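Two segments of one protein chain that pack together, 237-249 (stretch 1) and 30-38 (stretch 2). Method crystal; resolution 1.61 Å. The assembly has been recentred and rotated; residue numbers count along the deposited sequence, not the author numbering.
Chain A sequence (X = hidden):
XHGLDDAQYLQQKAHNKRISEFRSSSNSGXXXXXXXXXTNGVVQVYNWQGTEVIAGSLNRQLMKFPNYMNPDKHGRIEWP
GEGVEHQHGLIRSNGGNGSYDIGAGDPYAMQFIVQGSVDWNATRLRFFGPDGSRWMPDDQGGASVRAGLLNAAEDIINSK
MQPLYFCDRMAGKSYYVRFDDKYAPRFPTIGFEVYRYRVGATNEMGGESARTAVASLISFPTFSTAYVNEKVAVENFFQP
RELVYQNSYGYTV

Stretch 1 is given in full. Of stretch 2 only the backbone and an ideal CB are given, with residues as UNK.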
# COMPACT_ATOMS: atom_id res chain seq x y z
N PHE A 237 -5.15 3.89 23.77
CA PHE A 237 -4.72 2.97 22.73
C PHE A 237 -3.72 1.93 23.24
O PHE A 237 -4.02 0.73 23.24
CB PHE A 237 -4.14 3.72 21.51
CG PHE A 237 -3.62 2.80 20.45
CD1 PHE A 237 -4.51 2.03 19.70
CD2 PHE A 237 -2.27 2.63 20.24
CE1 PHE A 237 -4.06 1.14 18.74
CE2 PHE A 237 -1.79 1.73 19.27
CZ PHE A 237 -2.69 0.97 18.53
N PHE A 238 -2.53 2.36 23.67
CA PHE A 238 -1.48 1.39 23.99
C PHE A 238 -1.81 0.47 25.14
O PHE A 238 -1.68 -0.75 25.03
CB PHE A 238 -0.15 2.09 24.27
CG PHE A 238 0.46 2.70 23.06
CD1 PHE A 238 1.17 1.91 22.16
CD2 PHE A 238 0.28 4.04 22.77
CE1 PHE A 238 1.71 2.46 21.01
CE2 PHE A 238 0.83 4.60 21.61
CZ PHE A 238 1.55 3.81 20.74
N GLN A 239 -2.23 1.05 26.25
CA GLN A 239 -2.52 0.19 27.40
C GLN A 239 -3.58 -0.89 27.14
O GLN A 239 -3.31 -2.07 27.37
CB GLN A 239 -2.79 1.01 28.67
CG GLN A 239 -1.48 1.27 29.37
CD GLN A 239 -1.58 2.16 30.58
OE1 GLN A 239 -2.64 2.71 30.89
NE2 GLN A 239 -0.44 2.34 31.26
N PRO A 240 -4.75 -0.51 26.63
CA PRO A 240 -5.78 -1.53 26.37
C PRO A 240 -5.38 -2.59 25.33
O PRO A 240 -5.88 -3.71 25.41
CB PRO A 240 -6.98 -0.71 25.87
CG PRO A 240 -6.73 0.69 26.37
CD PRO A 240 -5.24 0.87 26.40
N ARG A 241 -4.53 -2.24 24.37
CA ARG A 241 -4.08 -3.20 23.35
C ARG A 241 -2.97 -4.10 23.92
O ARG A 241 -2.52 -5.03 23.24
CB ARG A 241 -3.54 -2.50 22.10
CG ARG A 241 -4.57 -1.83 21.20
CD ARG A 241 -5.17 -2.79 20.14
NE ARG A 241 -4.15 -3.60 19.47
CZ ARG A 241 -3.59 -3.32 18.30
NH1 ARG A 241 -3.95 -2.25 17.60
NH2 ARG A 241 -2.65 -4.12 17.81
N GLU A 242 -2.54 -3.80 25.14
CA GLU A 242 -1.39 -4.47 25.77
C GLU A 242 -0.14 -4.35 24.88
O GLU A 242 0.67 -5.28 24.78
CB GLU A 242 -1.70 -5.93 26.17
CG GLU A 242 -2.88 -6.01 27.14
CD GLU A 242 -3.18 -7.42 27.67
OE1 GLU A 242 -2.27 -8.28 27.67
OE2 GLU A 242 -4.34 -7.64 28.10
N LEU A 243 -0.00 -3.17 24.28
CA LEU A 243 1.19 -2.80 23.53
C LEU A 243 2.13 -2.04 24.45
O LEU A 243 1.76 -1.01 25.01
CB LEU A 243 0.80 -1.90 22.35
CG LEU A 243 0.08 -2.59 21.19
CD1 LEU A 243 -0.51 -1.58 20.23
CD2 LEU A 243 1.06 -3.49 20.46
N VAL A 244 3.35 -2.54 24.63
CA VAL A 244 4.31 -1.80 25.44
C VAL A 244 4.77 -0.55 24.74
O VAL A 244 4.76 -0.45 23.51
CB VAL A 244 5.54 -2.65 25.87
CG1 VAL A 244 5.14 -3.63 26.98
CG2 VAL A 244 6.16 -3.35 24.66
N TYR A 245 5.18 0.43 25.53
CA TYR A 245 5.45 1.76 25.04
C TYR A 245 6.34 2.42 26.07
O TYR A 245 6.11 2.28 27.27
CB TYR A 245 4.11 2.51 24.94
CG TYR A 245 4.20 3.95 24.52
CD1 TYR A 245 4.46 4.96 25.44
CD2 TYR A 245 4.01 4.32 23.18
CE1 TYR A 245 4.54 6.29 25.05
CE2 TYR A 245 4.08 5.65 22.79
CZ TYR A 245 4.34 6.62 23.73
OH TYR A 245 4.42 7.93 23.35
N GLN A 246 7.35 3.15 25.63
CA GLN A 246 8.20 3.85 26.58
C GLN A 246 7.82 5.33 26.62
O GLN A 246 7.82 6.02 25.59
CB GLN A 246 9.68 3.69 26.21
CG GLN A 246 10.61 4.31 27.24
CD GLN A 246 12.05 4.27 26.79
OE1 GLN A 246 12.49 5.09 25.98
NE2 GLN A 246 12.80 3.29 27.29
N ASN A 247 7.46 5.83 27.80
CA ASN A 247 7.02 7.22 27.84
C ASN A 247 8.16 8.25 27.85
O ASN A 247 9.34 7.88 27.85
CB ASN A 247 6.01 7.46 28.96
CG ASN A 247 6.64 7.48 30.36
OD1 ASN A 247 7.86 7.53 30.53
ND2 ASN A 247 5.79 7.45 31.37
N SER A 248 7.79 9.53 27.87
CA SER A 248 8.73 10.65 27.78
C SER A 248 9.74 10.72 28.91
O SER A 248 10.70 11.50 28.85
CB SER A 248 7.95 11.97 27.71
OG SER A 248 7.27 12.07 26.47
N TYR A 249 9.51 9.92 29.95
CA TYR A 249 10.39 9.90 31.11
C TYR A 249 11.30 8.67 31.14
O TYR A 249 12.08 8.50 32.07
CB TYR A 249 9.57 10.00 32.39
CG TYR A 249 8.70 11.25 32.42
CD1 TYR A 249 9.20 12.44 32.93
CD2 TYR A 249 7.41 11.25 31.89
CE1 TYR A 249 8.43 13.59 32.94
CE2 TYR A 249 6.63 12.39 31.90
CZ TYR A 249 7.14 13.56 32.42
OH TYR A 249 6.38 14.70 32.44
N UNK A 30 2.75 -10.10 15.48
CA UNK A 30 3.89 -9.25 15.79
C UNK A 30 3.42 -7.83 15.45
O UNK A 30 2.66 -7.65 14.50
CB UNK A 30 5.15 -9.65 15.02
N UNK A 31 3.84 -6.86 16.26
CA UNK A 31 3.39 -5.48 16.09
C UNK A 31 4.58 -4.57 15.90
O UNK A 31 5.60 -4.71 16.57
CB UNK A 31 2.56 -5.02 17.29
N UNK A 32 4.45 -3.63 14.98
CA UNK A 32 5.42 -2.58 14.80
C UNK A 32 4.65 -1.28 14.89
O UNK A 32 3.63 -1.11 14.22
CB UNK A 32 6.18 -2.71 13.48
N UNK A 33 5.10 -0.39 15.77
CA UNK A 33 4.45 0.89 15.94
C UNK A 33 5.47 2.01 15.72
O UNK A 33 6.61 1.96 16.21
CB UNK A 33 3.81 0.99 17.33
N UNK A 34 5.08 2.97 14.91
CA UNK A 34 5.86 4.19 14.77
C UNK A 34 5.09 5.29 15.46
O UNK A 34 3.92 5.53 15.15
CB UNK A 34 6.13 4.53 13.30
N UNK A 35 5.73 5.94 16.42
CA UNK A 35 5.10 7.05 17.12
C UNK A 35 5.85 8.32 16.82
O UNK A 35 7.02 8.45 17.17
CB UNK A 35 5.05 6.80 18.63
N UNK A 36 5.19 9.25 16.15
CA UNK A 36 5.84 10.51 15.76
C UNK A 36 5.50 11.59 16.75
O UNK A 36 4.36 11.70 17.17
CB UNK A 36 5.42 10.94 14.35
N UNK A 37 6.50 12.40 17.13
CA UNK A 37 6.27 13.40 18.17
C UNK A 37 6.42 14.80 17.61
O UNK A 37 7.37 15.06 16.85
CB UNK A 37 7.23 13.19 19.34
N UNK A 38 5.50 15.68 17.98
CA UNK A 38 5.43 17.04 17.46
C UNK A 38 5.59 18.03 18.61
O UNK A 38 5.32 17.69 19.76
CB UNK A 38 4.11 17.28 16.72

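Extended backbone angles run from position 30 onward, so the direction of CA-to-CB alternates along the strand, and the odd positions from 31 to 37 point toward stretch 1.

At position 30 the ideal CB finds nothing of stretch 1 within 5.5 Å. This contact sets no rule there, and many residues would serve; the deposited one is Ile30.

Position 31 is more demanding. Its ideal CB lies 3.8 Å from Leu243 CD2 and 5.3 Å from Arg241 NH2, so a side chain here meets a methyl group and a guanidinium together. A short polar residue carrying an acceptor would suit, Asn or Asp for example, while a small apolar one would satisfy the leucine alone. The residue is Asn31. With chi1 in m, its CG packs 3.7 Å from Leu243 CD2, and OD1 comes to 3.1 Å from Arg241 NH2, near the plane of the guanidinium at its edge.

Position 32 points away from stretch 1, which leaves the choice to other neighbours; it is Val32.

At position 33 the nearest feature is an aromatic ring: the ideal CB is 4.5 Å from Phe238 CE1. That gap suits a modest, branched side chain able to offer a methyl, so Val, Thr or Ile are all reasonable. Thr33 is found, and its CG2 meets Phe238 CE1 at 3.8 Å, at the ring edge. Its hydroxyl, OG1, is hydrogen-bonded elsewhere in the structure.

Position 34 again points away, and is Val34.

Position 35 faces two rings, its ideal CB 4.4 Å from Tyr245 CE2 and 5.1 Å from Phe238 CZ. A compact apolar residue is the natural reading, with Val and Ile strong candidates. In Val35, chi1 in t brings one methyl to both rings: CG2 is 3.8 Å from Phe238 CZ and also 3.8 Å from Tyr245 CE2, the latter at the edge of the tyrosine ring.

Position 36 is out of reach of stretch 1, and Leu36 occupies it.

Position 37 points toward stretch 1 across a wide gap, with nothing within 5.5 Å of the ideal CB. The ideal CB of this position lies 7.2 Å from Ser248 OG, so only a long side chain could reach the serine hydroxyl; Lys or Arg could span it. Lys37 does so: with chi1 in m, chi2 and chi4 in t and chi3 in p, the chain crosses the gap until NZ donates a weak hydrogen bond to Ser248 OG at 2.9 Å.

Position 38 lies beyond the contact and is Tyr38.

Stretch 2, residues 30-38: INVTVVLKY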
# COMPACT_ATOMS: atom_id res chain seq x y z
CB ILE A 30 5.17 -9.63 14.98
CG1 ILE A 30 4.89 -9.72 13.48
CG2 ILE A 30 5.78 -10.95 15.49
CD1 ILE A 30 6.18 -9.80 12.62
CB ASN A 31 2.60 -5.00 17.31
CG ASN A 31 1.17 -5.47 17.29
OD1 ASN A 31 0.27 -4.75 16.86
ND2 ASN A 31 0.94 -6.69 17.75
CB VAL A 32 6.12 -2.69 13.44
CG1 VAL A 32 7.10 -1.55 13.25
CG2 VAL A 32 6.85 -4.04 13.36
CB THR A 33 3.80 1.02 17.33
OG1 THR A 33 2.94 -0.10 17.55
CG2 THR A 33 2.94 2.31 17.44
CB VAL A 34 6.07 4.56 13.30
CG1 VAL A 34 6.49 6.05 13.14
CG2 VAL A 34 7.07 3.62 12.68
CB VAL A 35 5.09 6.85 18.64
CG1 VAL A 35 4.32 7.98 19.30
CG2 VAL A 35 4.44 5.53 18.99
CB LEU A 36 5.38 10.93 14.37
CG LEU A 36 5.76 9.88 13.32
CD1 LEU A 36 4.99 10.11 12.04
CD2 LEU A 36 7.27 9.97 13.05
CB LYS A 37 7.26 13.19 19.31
CG LYS A 37 7.30 11.74 19.81
CD LYS A 37 7.99 11.67 21.17
CE LYS A 37 7.13 12.36 22.21
NZ LYS A 37 7.71 12.24 23.57
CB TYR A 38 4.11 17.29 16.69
CG TYR A 38 3.96 16.27 15.59
CD1 TYR A 38 3.41 15.02 15.85
CD2 TYR A 38 4.44 16.53 14.31
CE1 TYR A 38 3.33 14.07 14.87
CE2 TYR A 38 4.36 15.57 13.31
CZ TYR A 38 3.80 14.35 13.61
OH TYR A 38 3.70 13.40 12.64
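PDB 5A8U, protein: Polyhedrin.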